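Local coordinates for extracellular solute-binding protein, family 5 (Chelativorans sp., PDB 6WM6) that binds EDTA and related aminopolycarboxylates in the periplasm, probably handing them to an ABC transporter for uptake, at residues G352-L357 with A522-I527; S303-F308 with L458-Q463. One frame throughout, in Å; residues are numbered along the deposited sequence.

Interaction 1. Residues G352-L357 with A522-I527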
# COMPACT_ATOMS: atom_id res chain seq x y z
N GLY A 352 6.09 -12.49 11.03
CA GLY A 352 6.42 -13.86 10.69
C GLY A 352 5.41 -14.56 9.81
O GLY A 352 5.35 -15.78 9.78
N SER A 353 4.61 -13.78 9.10
CA SER A 353 3.63 -14.26 8.13
C SER A 353 3.86 -13.51 6.82
O SER A 353 4.36 -12.39 6.83
CB SER A 353 2.23 -13.91 8.66
OG SER A 353 1.21 -14.08 7.68
N VAL A 354 3.47 -14.13 5.71
CA VAL A 354 3.49 -13.45 4.41
C VAL A 354 2.09 -13.09 3.94
O VAL A 354 1.93 -12.60 2.81
CB VAL A 354 4.28 -14.21 3.33
CG1 VAL A 354 5.75 -14.25 3.69
CG2 VAL A 354 3.73 -15.60 3.10
N MET A 355 1.09 -13.27 4.78
CA MET A 355 -0.28 -12.95 4.41
C MET A 355 -1.02 -12.06 5.38
O MET A 355 -2.06 -11.49 5.00
CB MET A 355 -1.09 -14.22 4.16
CG MET A 355 -0.53 -14.93 2.92
SD MET A 355 -1.50 -16.33 2.44
CE MET A 355 -0.40 -17.01 1.20
N PHE A 356 -0.53 -11.91 6.61
CA PHE A 356 -1.19 -11.14 7.64
C PHE A 356 -0.17 -10.27 8.36
O PHE A 356 0.92 -10.74 8.71
CB PHE A 356 -1.80 -12.07 8.71
CG PHE A 356 -2.73 -13.12 8.16
CD1 PHE A 356 -4.03 -12.80 7.81
CD2 PHE A 356 -2.31 -14.42 8.04
CE1 PHE A 356 -4.89 -13.79 7.34
CE2 PHE A 356 -3.17 -15.41 7.57
CZ PHE A 356 -4.46 -15.09 7.22
N LEU A 357 -0.53 -9.01 8.60
CA LEU A 357 0.24 -8.18 9.52
C LEU A 357 0.05 -8.68 10.94
O LEU A 357 -0.94 -9.37 11.24
CB LEU A 357 -0.23 -6.73 9.43
CG LEU A 357 -0.05 -6.04 8.07
CD1 LEU A 357 -0.80 -4.68 8.11
CD2 LEU A 357 1.39 -5.82 7.72
N ALA A 522 9.37 -21.40 1.18
CA ALA A 522 10.57 -20.64 1.51
C ALA A 522 11.07 -19.76 0.37
O ALA A 522 12.27 -19.59 0.17
CB ALA A 522 11.69 -21.55 2.02
N ALA A 523 10.15 -19.16 -0.39
CA ALA A 523 10.49 -18.19 -1.42
C ALA A 523 10.25 -16.74 -0.99
O ALA A 523 10.60 -15.81 -1.74
CB ALA A 523 9.73 -18.49 -2.73
N LEU A 524 9.69 -16.53 0.18
CA LEU A 524 9.38 -15.17 0.65
C LEU A 524 9.54 -15.14 2.17
O LEU A 524 8.84 -15.87 2.90
CB LEU A 524 7.97 -14.75 0.22
CG LEU A 524 7.58 -13.31 0.51
CD1 LEU A 524 8.48 -12.34 -0.21
CD2 LEU A 524 6.12 -13.11 0.08
N PHE A 525 10.47 -14.32 2.63
CA PHE A 525 10.82 -14.20 4.05
C PHE A 525 10.37 -12.85 4.58
O PHE A 525 10.94 -11.82 4.18
CB PHE A 525 12.34 -14.34 4.17
CG PHE A 525 12.90 -14.20 5.57
CD1 PHE A 525 12.84 -15.25 6.48
CD2 PHE A 525 13.55 -13.05 5.96
CE1 PHE A 525 13.40 -15.15 7.73
CE2 PHE A 525 14.09 -12.93 7.23
CZ PHE A 525 14.02 -13.98 8.12
N PRO A 526 9.34 -12.81 5.41
CA PRO A 526 8.89 -11.53 5.96
C PRO A 526 9.83 -11.07 7.06
O PRO A 526 10.39 -11.88 7.79
CB PRO A 526 7.50 -11.87 6.53
CG PRO A 526 7.63 -13.33 6.98
CD PRO A 526 8.62 -13.96 6.01
N ILE A 527 9.97 -9.74 7.18
CA ILE A 527 10.91 -9.14 8.12
C ILE A 527 10.14 -8.33 9.18
O ILE A 527 9.89 -8.82 10.28
CB ILE A 527 12.00 -8.36 7.37
CG1 ILE A 527 12.77 -9.31 6.43
CG2 ILE A 527 12.97 -7.71 8.35
CD1 ILE A 527 13.71 -8.62 5.44

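Interaction 2. Residues S303-F308 with L458-Q463. With SO4 (sulfate ion), chain B.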
# COMPACT_ATOMS: atom_id res chain seq x y z
N SER A 303 3.56 0.74 9.47
CA SER A 303 2.94 0.88 8.16
C SER A 303 2.28 -0.43 7.73
O SER A 303 2.60 -1.51 8.23
CB SER A 303 4.08 1.15 7.12
OG SER A 303 3.61 1.39 5.81
N ALA A 304 1.35 -0.32 6.78
CA ALA A 304 0.90 -1.49 6.04
C ALA A 304 1.99 -2.03 5.13
O ALA A 304 1.84 -3.15 4.60
CB ALA A 304 -0.34 -1.13 5.21
N ASN A 305 3.05 -1.28 4.88
CA ASN A 305 4.18 -1.74 4.09
C ASN A 305 5.07 -2.58 4.98
O ASN A 305 5.43 -2.17 6.09
CB ASN A 305 4.99 -0.56 3.54
CG ASN A 305 4.23 0.26 2.53
OD1 ASN A 305 3.30 -0.22 1.91
ND2 ASN A 305 4.68 1.48 2.33
N TRP A 306 5.46 -3.75 4.48
CA TRP A 306 6.31 -4.67 5.25
C TRP A 306 7.51 -5.12 4.42
O TRP A 306 7.35 -5.53 3.26
CB TRP A 306 5.53 -5.86 5.81
CG TRP A 306 4.71 -6.65 4.83
CD1 TRP A 306 3.47 -6.34 4.38
CD2 TRP A 306 5.04 -7.93 4.24
NE1 TRP A 306 3.01 -7.32 3.52
CE2 TRP A 306 3.95 -8.31 3.43
CE3 TRP A 306 6.16 -8.77 4.31
CZ2 TRP A 306 3.93 -9.52 2.71
CZ3 TRP A 306 6.13 -9.97 3.59
CH2 TRP A 306 5.03 -10.32 2.82
N TYR A 307 8.70 -5.04 5.02
CA TYR A 307 9.91 -5.50 4.39
C TYR A 307 9.90 -7.02 4.27
O TYR A 307 9.41 -7.74 5.15
CB TYR A 307 11.13 -5.14 5.21
CG TYR A 307 11.56 -3.71 5.16
CD1 TYR A 307 11.95 -3.12 3.96
CD2 TYR A 307 11.60 -2.93 6.31
CE1 TYR A 307 12.33 -1.81 3.91
CE2 TYR A 307 12.03 -1.60 6.27
CZ TYR A 307 12.39 -1.07 5.05
OH TYR A 307 12.79 0.26 4.99
N PHE A 308 10.50 -7.50 3.18
CA PHE A 308 10.66 -8.91 2.94
C PHE A 308 11.98 -9.12 2.20
O PHE A 308 12.54 -8.20 1.59
CB PHE A 308 9.51 -9.48 2.09
CG PHE A 308 9.44 -8.92 0.68
CD1 PHE A 308 10.32 -9.34 -0.29
CD2 PHE A 308 8.46 -7.99 0.33
CE1 PHE A 308 10.24 -8.84 -1.61
CE2 PHE A 308 8.38 -7.51 -0.97
CZ PHE A 308 9.27 -7.93 -1.93
N LEU A 458 15.43 -7.65 -1.61
CA LEU A 458 14.84 -6.99 -0.45
C LEU A 458 13.97 -5.84 -0.93
O LEU A 458 14.42 -4.99 -1.68
CB LEU A 458 15.93 -6.42 0.45
CG LEU A 458 16.74 -7.36 1.30
CD1 LEU A 458 17.98 -6.65 1.81
CD2 LEU A 458 15.91 -7.84 2.48
N ASN A 459 12.72 -5.83 -0.49
CA ASN A 459 11.77 -4.78 -0.89
C ASN A 459 10.64 -4.80 0.14
O ASN A 459 10.78 -5.37 1.23
CB ASN A 459 11.32 -5.03 -2.34
CG ASN A 459 10.95 -3.77 -3.09
OD1 ASN A 459 10.35 -2.84 -2.55
ND2 ASN A 459 11.30 -3.75 -4.38
N TYR A 460 9.51 -4.18 -0.20
CA TYR A 460 8.35 -4.22 0.66
C TYR A 460 7.09 -4.50 -0.16
O TYR A 460 7.02 -4.16 -1.34
CB TYR A 460 8.16 -2.92 1.49
CG TYR A 460 7.82 -1.68 0.66
CD1 TYR A 460 6.50 -1.37 0.33
CD2 TYR A 460 8.81 -0.84 0.20
CE1 TYR A 460 6.19 -0.25 -0.44
CE2 TYR A 460 8.51 0.29 -0.55
CZ TYR A 460 7.20 0.56 -0.87
OH TYR A 460 6.91 1.68 -1.64
N PHE A 461 6.11 -5.13 0.49
CA PHE A 461 4.75 -5.24 -0.03
C PHE A 461 3.84 -4.34 0.79
O PHE A 461 4.06 -4.13 1.98
CB PHE A 461 4.25 -6.69 0.09
CG PHE A 461 4.66 -7.59 -1.04
CD1 PHE A 461 4.46 -7.21 -2.34
CD2 PHE A 461 5.26 -8.82 -0.79
CE1 PHE A 461 4.82 -8.06 -3.38
CE2 PHE A 461 5.64 -9.64 -1.84
CZ PHE A 461 5.41 -9.26 -3.12
N SER A 462 2.76 -3.87 0.17
CA SER A 462 1.77 -3.02 0.83
C SER A 462 0.54 -3.89 1.13
O SER A 462 -0.17 -4.33 0.21
CB SER A 462 1.36 -1.87 -0.10
OG SER A 462 2.46 -1.06 -0.44
N GLN A 463 0.27 -4.12 2.40
CA GLN A 463 -0.88 -4.94 2.78
C GLN A 463 -2.19 -4.18 2.61
O GLN A 463 -2.25 -2.96 2.77
CB GLN A 463 -0.73 -5.41 4.24
CG GLN A 463 -1.92 -6.19 4.79
CD GLN A 463 -2.14 -7.52 4.11
OE1 GLN A 463 -2.15 -7.62 2.87
NE2 GLN A 463 -2.29 -8.58 4.91
S SO4 B . 3.95 3.04 -3.66
O1 SO4 B . 2.76 3.80 -3.29
O2 SO4 B . 5.03 3.96 -3.98
O3 SO4 B . 4.35 2.17 -2.52
O4 SO4 B . 3.65 2.21 -4.82
O HOH W 1 0.64 -8.06 2.00

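Interaction 1. Residues G352-L357 with A522-I527
The contact turns on one methyl group, V354 CG1, which lies against both L524 and P526. It sits 3.6 Å from the carbonyl oxygen L524 O, and the side-chain carbon L524 CG is close as well. On the proline it meets the ring carbon P526 CD at 3.7 Å, so it touches backbone and side chain of the same strand at once. V354 puts it there by setting CG1 anti to its own carbonyl carbon (chi1 -66°), and the valine and the proline ring cross at about a right angle. From the strand side, L524 holds CG anti to its backbone N, and its CD2 also lies against the valine.

Beside this, the P526 ring presses on the backbone of the loop. P526 CB comes within 3.2 Å of S353 O, and P526 CG reaches to 3.8 Å from G352 C. S353 O is buried here without a hydrogen-bond partner in the model; what meets it is the C-H surface of the ring, at P526 CB and CG.

What positions V354 is the turn around it. S353 points its CB away from the strand, and its OG accepts from M355 N (3.0 Å, 164°) and, in a more bent bond, from F356 N (3.0 Å, 144°), an ST turn and an ST motif sharing one oxygen. Both carboxylate oxygens of D515 then hold this turn, one bonded to S353 OG and the other to V354 N.

D515 belongs to helix 504-521, which A522 ends with a positive phi just before strand 524-537 begins. The loop therefore rests on the helix and on the strand that follows it, with M519 of the helix touching V354, while W306 of strand 305-311 packs on both V354 and P526.

Interaction 2. Residues S303-F308 with L458-Q463
F308 and F461 form an offset stack, centroids 4.5 Å apart with planes at 29°, and F308 CE2 stands over one face of F461 toward its rim. N459 O lies over a face of the F308 ring. W306 carries F461 CB on one face, 3.5 Å above the indole plane, and has A304 O and a water in plane at its edge. These three rings make an aromatic cluster on one face of an antiparallel strand pair, 305-308 with 458-462, within the mixed sheet of this periplasmic-binding-protein fold. W306 and F308 both take the crowded first torsion, CG between backbone N and carbonyl carbon, which carries their rings toward the neighbouring strand.

The backbones bond in reciprocal pairs, W306 with F461 and F308 with N459; W306 N to F461 O (2.9 Å) runs nearly along the C=O axis. Q463 N donates to A304 O almost straight, at 172°, from above the carbonyl plane.

On the other face, S462 OG gives its proton to N305 OD1 in a short bond of 2.6 Å, while the N305 amide lies alongside the Y460 ring, their planes 34° apart. An alanine in place of N305 would remove the amide and would probably leave S462 OG without this acceptor and Y460 less firmly held. Y460 OH donates to O3 of a sulfate ion, probably from the crystallisation liquor, 2.8 Å away.

Q463 turns NE2 to Q360, and its OE1 accepts at 3.0 Å from the water, whose oxygen in turn takes the N-H of W306 NE1 at 2.9 Å.

Strand 305-311 runs between strands 456-462 and 524-537, so interactions 1 and 2 occupy adjoining parts of one sheet, centres about 10 Å apart. I527 N probably bonds to Y307 O (2.9 Å), and L524 CD1 packs on F308 CD1; a second tie, M355 O to Q463 NE2, joins the loop to the strand end. Interaction 1 is wholly buried; interaction 2, nearer the centre of the chain, leaves N305, N459, Y460 and S462 partly exposed. Interaction 2 joins two strands through regular backbone bonds and stacked rings. Interaction 1 seats a loop on a strand by aliphatic side chains and a proline ring set against backbone, with no hydrogen bond between the two segments; its polar ties run elsewhere, among them to D515 of helix 504-521.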